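PDB 3G5S: methylenetetrahydrofolate--tRNA-(uracil-5-)-methyltransferase trmFO from Thermus thermophilus, which binds FAD and probably catalyses the folate-dependent methylation of uridine 54 in tRNA to 5-methyluridine. Local coordinates for residues A[59-64]-A[412-417]; A[68-73]-A[419-424]; A[372-377]-A[397-402]. All blocks are in the same frame, centred on the assembly; numbering follows the deposited sequence. Where two conformers were deposited one is given.

Interaction 1: residues A[59-64]-A[412-417]. With EDO (1,2-ethanediol), chain H.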
loop_
_atom_site.group_PDB
_atom_site.type_symbol
_atom_site.label_atom_id
_atom_site.label_comp_id
_atom_site.label_asym_id
_atom_site.label_seq_id
_atom_site.Cartn_x
_atom_site.Cartn_y
_atom_site.Cartn_z
ATOM N N GLY A 59 -6.440 13.649 -11.342
ATOM C CA GLY A 59 -5.569 14.619 -11.979
ATOM C C GLY A 59 -4.183 14.109 -12.340
ATOM O O GLY A 59 -3.690 13.141 -11.759
ATOM N N GLU A 60 -3.548 14.775 -13.303
ATOM C CA GLU A 60 -2.187 14.441 -13.723
ATOM C C GLU A 60 -1.162 14.783 -12.654
ATOM O O GLU A 60 0.027 14.476 -12.792
ATOM C CB GLU A 60 -1.821 15.176 -15.008
ATOM C CG GLU A 60 -2.458 14.608 -16.251
ATOM C CD GLU A 60 -2.171 15.453 -17.472
ATOM O OE1 GLU A 60 -1.373 16.406 -17.358
ATOM O OE2 GLU A 60 -2.753 15.170 -18.540
ATOM N N THR A 61 -1.621 15.430 -11.592
ATOM C CA THR A 61 -0.751 15.701 -10.458
ATOM C C THR A 61 -0.907 14.656 -9.353
ATOM O O THR A 61 -0.248 14.757 -8.318
ATOM C CB THR A 61 -1.036 17.075 -9.847
ATOM O OG1 THR A 61 -2.388 17.104 -9.385
ATOM C CG2 THR A 61 -0.824 18.174 -10.876
ATOM N N ASN A 62 -1.762 13.657 -9.583
ATOM C CA ASN A 62 -2.069 12.649 -8.568
ATOM C C ASN A 62 -1.459 11.299 -8.888
ATOM O O ASN A 62 -1.660 10.758 -9.972
ATOM C CB ASN A 62 -3.582 12.465 -8.420
ATOM C CG ASN A 62 -4.262 13.676 -7.844
ATOM O OD1 ASN A 62 -3.891 14.164 -6.777
ATOM N ND2 ASN A 62 -5.277 14.166 -8.540
ATOM N N ALA A 63 -0.716 10.740 -7.935
ATOM C CA ALA A 63 -0.128 9.412 -8.122
ATOM C C ALA A 63 -1.189 8.351 -8.428
ATOM O O ALA A 63 -0.972 7.468 -9.258
ATOM C CB ALA A 63 0.672 9.022 -6.901
ATOM N N LYS A 64 -2.333 8.429 -7.755
ATOM C CA LYS A 64 -3.424 7.509 -8.041
ATOM C C LYS A 64 -3.991 7.751 -9.442
ATOM O O LYS A 64 -4.451 6.820 -10.099
ATOM C CB LYS A 64 -4.507 7.620 -6.967
ATOM C CG LYS A 64 -4.111 6.963 -5.634
ATOM C CD LYS A 64 -5.188 7.121 -4.571
ATOM C CE LYS A 64 -4.778 6.478 -3.257
ATOM N NZ LYS A 64 -5.008 5.008 -3.227
ATOM N N LYS A 412 6.395 19.180 -11.665
ATOM C CA LYS A 412 7.152 17.934 -11.545
ATOM C C LYS A 412 6.226 16.732 -11.569
ATOM O O LYS A 412 6.529 15.720 -12.196
ATOM C CB LYS A 412 8.032 17.920 -10.294
ATOM C CG LYS A 412 9.258 18.786 -10.460
ATOM C CD LYS A 412 10.309 18.558 -9.397
ATOM C CE LYS A 412 11.577 19.341 -9.719
ATOM N NZ LYS A 412 12.693 18.954 -8.819
ATOM N N ARG A 413 5.087 16.846 -10.896
ATOM C CA ARG A 413 4.124 15.754 -10.872
ATOM C C ARG A 413 3.535 15.510 -12.258
ATOM O O ARG A 413 3.415 14.364 -12.692
ATOM C CB ARG A 413 3.040 16.020 -9.826
ATOM C CG ARG A 413 3.576 15.974 -8.404
ATOM C CD ARG A 413 2.634 16.598 -7.405
ATOM N NE ARG A 413 3.263 16.619 -6.094
ATOM C CZ ARG A 413 2.904 17.420 -5.101
ATOM N NH1 ARG A 413 1.899 18.267 -5.266
ATOM N NH2 ARG A 413 3.552 17.371 -3.946
ATOM N N GLN A 414 3.188 16.578 -12.966
ATOM C CA GLN A 414 2.705 16.418 -14.329
ATOM C C GLN A 414 3.754 15.726 -15.205
ATOM O O GLN A 414 3.431 14.853 -16.007
ATOM C CB GLN A 414 2.285 17.776 -14.905
ATOM C CG GLN A 414 1.056 18.373 -14.203
ATOM C CD GLN A 414 0.684 19.759 -14.698
ATOM O OE1 GLN A 414 -0.496 20.108 -14.773
ATOM N NE2 GLN A 414 1.686 20.557 -15.029
ATOM N N ALA A 415 5.014 16.109 -15.041
ATOM C CA ALA A 415 6.100 15.483 -15.781
ATOM C C ALA A 415 6.241 14.004 -15.422
ATOM O O ALA A 415 6.443 13.171 -16.308
ATOM C CB ALA A 415 7.399 16.217 -15.532
HETATM N N MSE A 416 6.123 13.682 -14.136
HETATM C CA MSE A 416 6.202 12.295 -13.690
HETATM C C MSE A 416 5.051 11.467 -14.259
HETATM O O MSE A 416 5.224 10.294 -14.606
HETATM C CB MSE A 416 6.165 12.229 -12.164
HETATM C CG MSE A 416 7.410 12.728 -11.460
HETATM SE SE MSE A 416 7.181 12.529 -9.534
HETATM C CE MSE A 416 8.979 12.991 -8.944
ATOM N N TYR A 417 3.872 12.066 -14.327
ATOM C CA TYR A 417 2.712 11.395 -14.890
ATOM C C TYR A 417 2.960 11.027 -16.349
ATOM O O TYR A 417 2.775 9.879 -16.753
ATOM C CB TYR A 417 1.480 12.285 -14.744
ATOM C CG TYR A 417 0.202 11.746 -15.334
ATOM C CD1 TYR A 417 -0.027 11.797 -16.701
ATOM C CD2 TYR A 417 -0.796 11.231 -14.517
ATOM C CE1 TYR A 417 -1.198 11.322 -17.243
ATOM C CE2 TYR A 417 -1.974 10.762 -15.050
ATOM C CZ TYR A 417 -2.163 10.805 -16.411
ATOM O OH TYR A 417 -3.342 10.341 -16.945
HETATM C C1 EDO H . 7.178 16.367 -6.250
HETATM O O1 EDO H . 7.847 16.596 -5.004
HETATM C C2 EDO H . 6.536 14.986 -6.237
HETATM O O2 EDO H . 5.451 14.979 -5.301
HETATM O O HOH W 1 1.164 15.851 -17.816
#

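Interaction 2: residues A[68-73]-A[419-424]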
loop_
_atom_site.group_PDB
_atom_site.type_symbol
_atom_site.label_atom_id
_atom_site.label_comp_id
_atom_site.label_asym_id
_atom_site.label_seq_id
_atom_site.Cartn_x
_atom_site.Cartn_y
_atom_site.Cartn_z
ATOM N N GLN A 68 -4.438 4.946 -12.233
ATOM C CA GLN A 68 -5.689 4.774 -12.968
ATOM C C GLN A 68 -5.444 4.719 -14.470
ATOM O O GLN A 68 -5.980 3.862 -15.170
ATOM C CB GLN A 68 -6.663 5.910 -12.648
ATOM C CG GLN A 68 -7.218 5.844 -11.234
ATOM C CD GLN A 68 -7.876 7.135 -10.787
ATOM O OE1 GLN A 68 -8.066 8.062 -11.576
ATOM N NE2 GLN A 68 -8.228 7.203 -9.508
ATOM N N ALA A 69 -4.647 5.656 -14.969
ATOM C CA ALA A 69 -4.347 5.713 -16.395
ATOM C C ALA A 69 -3.588 4.474 -16.865
ATOM O O ALA A 69 -3.867 3.937 -17.941
ATOM C CB ALA A 69 -3.572 6.986 -16.734
ATOM N N GLU A 70 -2.629 4.022 -16.063
ATOM C CA GLU A 70 -1.893 2.808 -16.391
ATOM C C GLU A 70 -2.839 1.626 -16.482
ATOM O O GLU A 70 -2.753 0.818 -17.399
ATOM C CB GLU A 70 -0.820 2.530 -15.329
ATOM C CG GLU A 70 0.326 3.525 -15.352
ATOM C CD GLU A 70 1.327 3.365 -14.212
ATOM O OE1 GLU A 70 1.153 2.500 -13.309
ATOM O OE2 GLU A 70 2.310 4.148 -14.228
HETATM N N MSE A 71 -3.735 1.510 -15.512
HETATM C CA MSE A 71 -4.649 0.378 -15.494
HETATM C C MSE A 71 -5.638 0.406 -16.668
HETATM O O MSE A 71 -5.997 -0.649 -17.185
HETATM C CB MSE A 71 -5.323 0.256 -14.130
HETATM C CG MSE A 71 -4.368 -0.277 -13.058
HETATM SE SE MSE A 71 -3.649 -2.054 -13.500
HETATM C CE MSE A 71 -1.970 -1.480 -14.298
ATOM N N ARG A 72 -6.060 1.593 -17.116
ATOM C CA ARG A 72 -6.849 1.656 -18.342
ATOM C C ARG A 72 -6.047 1.133 -19.523
ATOM O O ARG A 72 -6.562 0.378 -20.345
ATOM C CB ARG A 72 -7.307 3.078 -18.646
ATOM C CG ARG A 72 -8.368 3.610 -17.713
ATOM C CD ARG A 72 -9.031 4.861 -18.296
ATOM N NE ARG A 72 -9.997 5.420 -17.362
ATOM C CZ ARG A 72 -9.716 6.342 -16.448
ATOM N NH1 ARG A 72 -8.495 6.863 -16.368
ATOM N NH2 ARG A 72 -10.667 6.745 -15.619
ATOM N N ARG A 73 -4.793 1.556 -19.629
ATOM C CA ARG A 73 -3.960 1.116 -20.737
ATOM C C ARG A 73 -3.800 -0.399 -20.705
ATOM O O ARG A 73 -3.710 -1.032 -21.753
ATOM C CB ARG A 73 -2.593 1.802 -20.700
ATOM C CG ARG A 73 -2.619 3.324 -20.818
ATOM C CD ARG A 73 -2.717 3.808 -22.248
ATOM N NE ARG A 73 -2.747 5.271 -22.356
ATOM C CZ ARG A 73 -1.712 6.026 -22.721
ATOM N NH1 ARG A 73 -0.544 5.466 -23.004
ATOM N NH2 ARG A 73 -1.843 7.345 -22.808
ATOM N N ARG A 419 5.794 10.858 -18.056
ATOM C CA ARG A 419 6.914 9.939 -18.179
ATOM C C ARG A 419 6.499 8.525 -17.783
ATOM O O ARG A 419 6.833 7.546 -18.457
ATOM C CB ARG A 419 8.067 10.415 -17.303
ATOM C CG ARG A 419 9.314 9.551 -17.376
ATOM C CD ARG A 419 10.333 9.966 -16.321
ATOM N NE ARG A 419 9.803 9.724 -14.984
ATOM C CZ ARG A 419 10.389 10.105 -13.856
ATOM N NH1 ARG A 419 11.546 10.757 -13.884
ATOM N NH2 ARG A 419 9.816 9.827 -12.695
ATOM N N GLY A 420 5.765 8.421 -16.682
ATOM C CA GLY A 420 5.378 7.122 -16.161
ATOM C C GLY A 420 4.393 6.405 -17.058
ATOM O O GLY A 420 4.505 5.194 -17.283
ATOM N N LEU A 421 3.414 7.142 -17.567
ATOM C CA LEU A 421 2.404 6.532 -18.412
ATOM C C LEU A 421 3.042 6.029 -19.701
ATOM O O LEU A 421 2.728 4.932 -20.168
ATOM C CB LEU A 421 1.275 7.518 -18.692
ATOM C CG LEU A 421 0.064 6.968 -19.445
ATOM C CD1 LEU A 421 -0.521 5.745 -18.733
ATOM C CD2 LEU A 421 -0.979 8.060 -19.599
ATOM N N GLU A 422 3.955 6.819 -20.262
ATOM C CA GLU A 422 4.674 6.405 -21.456
ATOM C C GLU A 422 5.510 5.154 -21.199
ATOM O O GLU A 422 5.533 4.233 -22.016
ATOM C CB GLU A 422 5.570 7.537 -21.977
ATOM C CG GLU A 422 6.410 7.132 -23.187
ATOM C CD GLU A 422 7.415 8.191 -23.623
ATOM O OE1 GLU A 422 7.288 9.360 -23.208
ATOM O OE2 GLU A 422 8.331 7.850 -24.398
ATOM N N ALA A 423 6.207 5.129 -20.067
ATOM C CA ALA A 423 7.031 3.977 -19.712
ATOM C C ALA A 423 6.168 2.729 -19.552
ATOM O O ALA A 423 6.542 1.647 -20.003
ATOM C CB ALA A 423 7.807 4.241 -18.433
ATOM N N PHE A 424 5.014 2.882 -18.913
ATOM C CA PHE A 424 4.129 1.750 -18.711
ATOM C C PHE A 424 3.600 1.219 -20.037
ATOM O O PHE A 424 3.539 0.007 -20.259
ATOM C CB PHE A 424 2.973 2.139 -17.800
ATOM C CG PHE A 424 2.142 0.968 -17.380
ATOM C CD1 PHE A 424 2.588 0.115 -16.384
ATOM C CD2 PHE A 424 0.937 0.695 -17.997
ATOM C CE1 PHE A 424 1.840 -0.980 -16.001
ATOM C CE2 PHE A 424 0.184 -0.403 -17.617
ATOM C CZ PHE A 424 0.641 -1.237 -16.617
#

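Interaction 3: residues A[372-377]-A[397-402]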
loop_
_atom_site.group_PDB
_atom_site.type_symbol
_atom_site.label_atom_id
_atom_site.label_comp_id
_atom_site.label_asym_id
_atom_site.label_seq_id
_atom_site.Cartn_x
_atom_site.Cartn_y
_atom_site.Cartn_z
ATOM N N GLU A 372 9.635 3.825 -13.395
ATOM C CA GLU A 372 8.989 5.102 -13.708
ATOM C C GLU A 372 7.473 5.014 -13.666
ATOM O O GLU A 372 6.804 6.036 -13.525
ATOM C CB GLU A 372 9.410 5.619 -15.084
ATOM C CG GLU A 372 10.858 6.032 -15.180
ATOM C CD GLU A 372 11.817 4.857 -15.196
ATOM O OE1 GLU A 372 11.381 3.718 -15.488
ATOM O OE2 GLU A 372 13.020 5.089 -14.929
ATOM N N SER A 373 6.931 3.812 -13.839
ATOM C CA SER A 373 5.490 3.643 -13.772
ATOM C C SER A 373 5.071 3.547 -12.319
ATOM O O SER A 373 5.855 3.138 -11.457
ATOM C CB SER A 373 5.027 2.416 -14.558
ATOM O OG SER A 373 5.396 1.204 -13.942
HETATM N N MSE A 374 3.833 3.922 -12.041
HETATM C CA MSE A 374 3.361 3.855 -10.667
HETATM C C MSE A 374 3.226 2.399 -10.203
HETATM O O MSE A 374 3.619 2.063 -9.085
HETATM C CB MSE A 374 2.050 4.615 -10.494
HETATM C CG MSE A 374 1.585 4.750 -9.050
HETATM SE SE MSE A 374 2.907 5.577 -7.865
HETATM C CE MSE A 374 3.159 7.246 -8.816
ATOM N N LEU A 375 2.685 1.523 -11.042
ATOM C CA LEU A 375 2.601 0.120 -10.635
ATOM C C LEU A 375 4.003 -0.445 -10.411
ATOM O O LEU A 375 4.242 -1.169 -9.444
ATOM C CB LEU A 375 1.828 -0.719 -11.654
ATOM C CG LEU A 375 1.740 -2.208 -11.300
ATOM C CD1 LEU A 375 1.180 -2.426 -9.888
ATOM C CD2 LEU A 375 0.909 -2.946 -12.331
ATOM N N GLY A 376 4.933 -0.114 -11.300
ATOM C CA GLY A 376 6.302 -0.563 -11.149
ATOM C C GLY A 376 6.949 -0.040 -9.881
ATOM O O GLY A 376 7.629 -0.769 -9.164
ATOM N N GLY A 377 6.750 1.240 -9.600
ATOM C CA GLY A 377 7.294 1.796 -8.378
ATOM C C GLY A 377 6.717 1.104 -7.156
ATOM O O GLY A 377 7.431 0.831 -6.193
ATOM N N TRP A 397 3.994 9.693 -5.072
ATOM C CA TRP A 397 5.079 10.114 -5.945
ATOM C C TRP A 397 6.476 9.762 -5.445
ATOM O O TRP A 397 7.423 9.808 -6.214
ATOM C CB TRP A 397 4.982 11.608 -6.247
ATOM C CG TRP A 397 3.800 11.978 -7.081
ATOM C CD1 TRP A 397 2.802 12.844 -6.742
ATOM C CD2 TRP A 397 3.511 11.534 -8.417
ATOM N NE1 TRP A 397 1.905 12.963 -7.777
ATOM C CE2 TRP A 397 2.318 12.171 -8.816
ATOM C CE3 TRP A 397 4.139 10.656 -9.307
ATOM C CZ2 TRP A 397 1.743 11.957 -10.076
ATOM C CZ3 TRP A 397 3.567 10.446 -10.557
ATOM C CH2 TRP A 397 2.383 11.093 -10.928
ATOM N N GLY A 398 6.620 9.408 -4.170
ATOM C CA GLY A 398 7.913 8.970 -3.672
ATOM C C GLY A 398 8.398 7.646 -4.248
ATOM O O GLY A 398 9.585 7.330 -4.152
ATOM N N LEU A 399 7.490 6.886 -4.859
ATOM C CA LEU A 399 7.795 5.544 -5.355
ATOM C C LEU A 399 8.538 5.532 -6.684
ATOM O O LEU A 399 9.110 4.514 -7.053
ATOM C CB LEU A 399 6.504 4.748 -5.521
ATOM C CG LEU A 399 5.740 4.468 -4.235
ATOM C CD1 LEU A 399 4.410 3.831 -4.554
ATOM C CD2 LEU A 399 6.537 3.600 -3.268
ATOM N N VAL A 400 8.491 6.639 -7.421
ATOM C CA VAL A 400 9.116 6.715 -8.743
ATOM C C VAL A 400 10.303 7.676 -8.695
ATOM O O VAL A 400 10.432 8.456 -7.754
ATOM C CB VAL A 400 8.107 7.151 -9.835
ATOM C CG1 VAL A 400 6.942 6.163 -9.919
ATOM C CG2 VAL A 400 7.612 8.573 -9.586
ATOM N N PRO A 401 11.188 7.624 -9.702
ATOM C CA PRO A 401 12.340 8.525 -9.659
ATOM C C PRO A 401 11.904 9.976 -9.726
ATOM O O PRO A 401 10.831 10.297 -10.239
ATOM C CB PRO A 401 13.123 8.151 -10.922
ATOM C CG PRO A 401 12.707 6.750 -11.213
ATOM C CD PRO A 401 11.263 6.697 -10.842
ATOM N N PRO A 402 12.750 10.866 -9.208
ATOM C CA PRO A 402 12.469 12.295 -9.299
ATOM C C PRO A 402 12.445 12.748 -10.752
ATOM O O PRO A 402 12.984 12.077 -11.633
ATOM C CB PRO A 402 13.670 12.936 -8.589
ATOM C CG PRO A 402 14.443 11.829 -7.965
ATOM C CD PRO A 402 14.108 10.590 -8.713
HETATM O O HOH W 2 9.837 2.045 -6.033
#

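Interaction 1: residues A[59-64]-A[412-417]
E60 meets Y417 in the main aromatic contact, a CH-pi interaction. The two side chains cross at about a right angle, and E60 CG sits over the middle of one ring face, 3.7 Å from the centroid and 11° off the normal; E60 CA lies over the same face. Y417 CG stands anti to its own backbone N (chi1 178°), on the side of E60, which belongs to the type I turn G59-N62. Aliphatic packing continues at T61, whose CG2 touches Q414 CG at 3.8 Å, the two side chains side by side and pointing the same way. R413 CB rests on the T61 backbone, and R413 CD comes within 3.5 Å of T61 O, a carbonyl already hydrogen-bonded to W397 NE1. No direct hydrogen bond joins the segments, and E60 O and R413 O, 3.4 Å apart, are both acceptors. Water 1 bridges instead, donating to E60 OE1 at 2.6 Å and to Q414 O at 3.1 Å. The R413 guanidinium leads away: its NE donates in plane, at 2.8 Å and 169°, to O2 of an ethanediol probably from the crystallisation liquor, also hydrogen-bonded to E300. The turn before helix 63-74 is thus fitted to helix 409-429 at the protein surface by van der Waals and CH-pi contacts, with a water supplying the polar link.

Interaction 2: residues A[68-73]-A[419-424]
The E70 carboxylate, lying beside F424, is gripped from outside the two helices: OE2 accepts from M374 N and OE1 from L375 N, so each oxygen takes one amide from the first turn of helix 374-384. The negative group at that helix start would probably be stabilised by the helix dipole. Nearer the backbone, the aliphatic part of E70 lies on the F424 ring. E70 CB is over one face, offset toward the rim, 3.9 Å from the centroid and 17° off the normal, a CH-pi contact, while the carboxylate and ring planes are stacked. F424 CG is anti to the backbone N (chi1 -171°); the ring lies toward helix 63-74, where its CE2 comes 3.2 Å from E70 O. The bent selenomethionine chain of M71, about 13 Å from the FAD, brings CE to 3.5 Å from F424 CZ. An alanine in place of F424 would probably leave E70 CB and M71 CE without their aromatic partner and open a gap between the helices. One turn away, L421 reaches across with both methyls: CD1 packs on A69 CB at 3.9 Å, and CD2 lies over one face of the R73 guanidinium, 3.4 Å from NH2. R73 NH1 is hydrogen-bonded to S425 OG. With no hydrogen bond between the segments, their local axes 9.7 Å apart and crossing at -21°, this is side-chain packing of two nearly parallel helices beside what is probably the Rossmann-type FAD-binding part of this MnmG-family protein.

Interaction 3: residues A[372-377]-A[397-402]
M374, a selenomethionine in the first turn of the N-capped helix 374-384, sends its bent side chain to W397 and L399. Its CE reaches W397 CE3 at 3.6 Å, the two side chains crossing at about a right angle, and its SE lies 4.0 Å from L399 CD1. V400 CG1, anti to the carbonyl carbon (chi1 -59°), fits against the backbone just before the helix, 3.6 Å from both E372 O and S373 O. P401 CD follows against E372 CA. Further along the helix, G377 CA approaches L399 O at 3.5 Å; a beta carbon on G377 would clash with that oxygen.

The next shell sets these groups in place. R413 and M416 of helix 409-429 pack on W397, while L378 and Y381 of helix 374-384 touch L399. R419 holds the carbonyls of P401 and P402. S373 caps the helix, its OG accepting from G376 N at 3.0 Å and also bonded to P370 O. No direct hydrogen bond spans the two segments, yet a solvent molecule sits between their carbonyls: water 2 lies within hydrogen-bonding distance of both, 2.7 Å from G377 O and 2.8 Å from L399 O.

In the fold
The three contacts lie on the same side of the chain's centre, each pair of centres about 11 Å apart. Interactions 1 and 2 both join helix 63-74, with the turn before it, to helix 409-429, and touch where Y417 OH packs on A69 CB. Interaction 3 belongs to the intervening chain, joining the start of helix 374-384 to the loop that leads toward helix 409-429. In sequence, 59-64 and 68-73 come first, then 372-377 and 397-402, and last 412-417 and 419-424. The C-terminal helices are thus packed against an early helix, 63-74, bringing segments about 346 residues apart in sequence into one helical cluster.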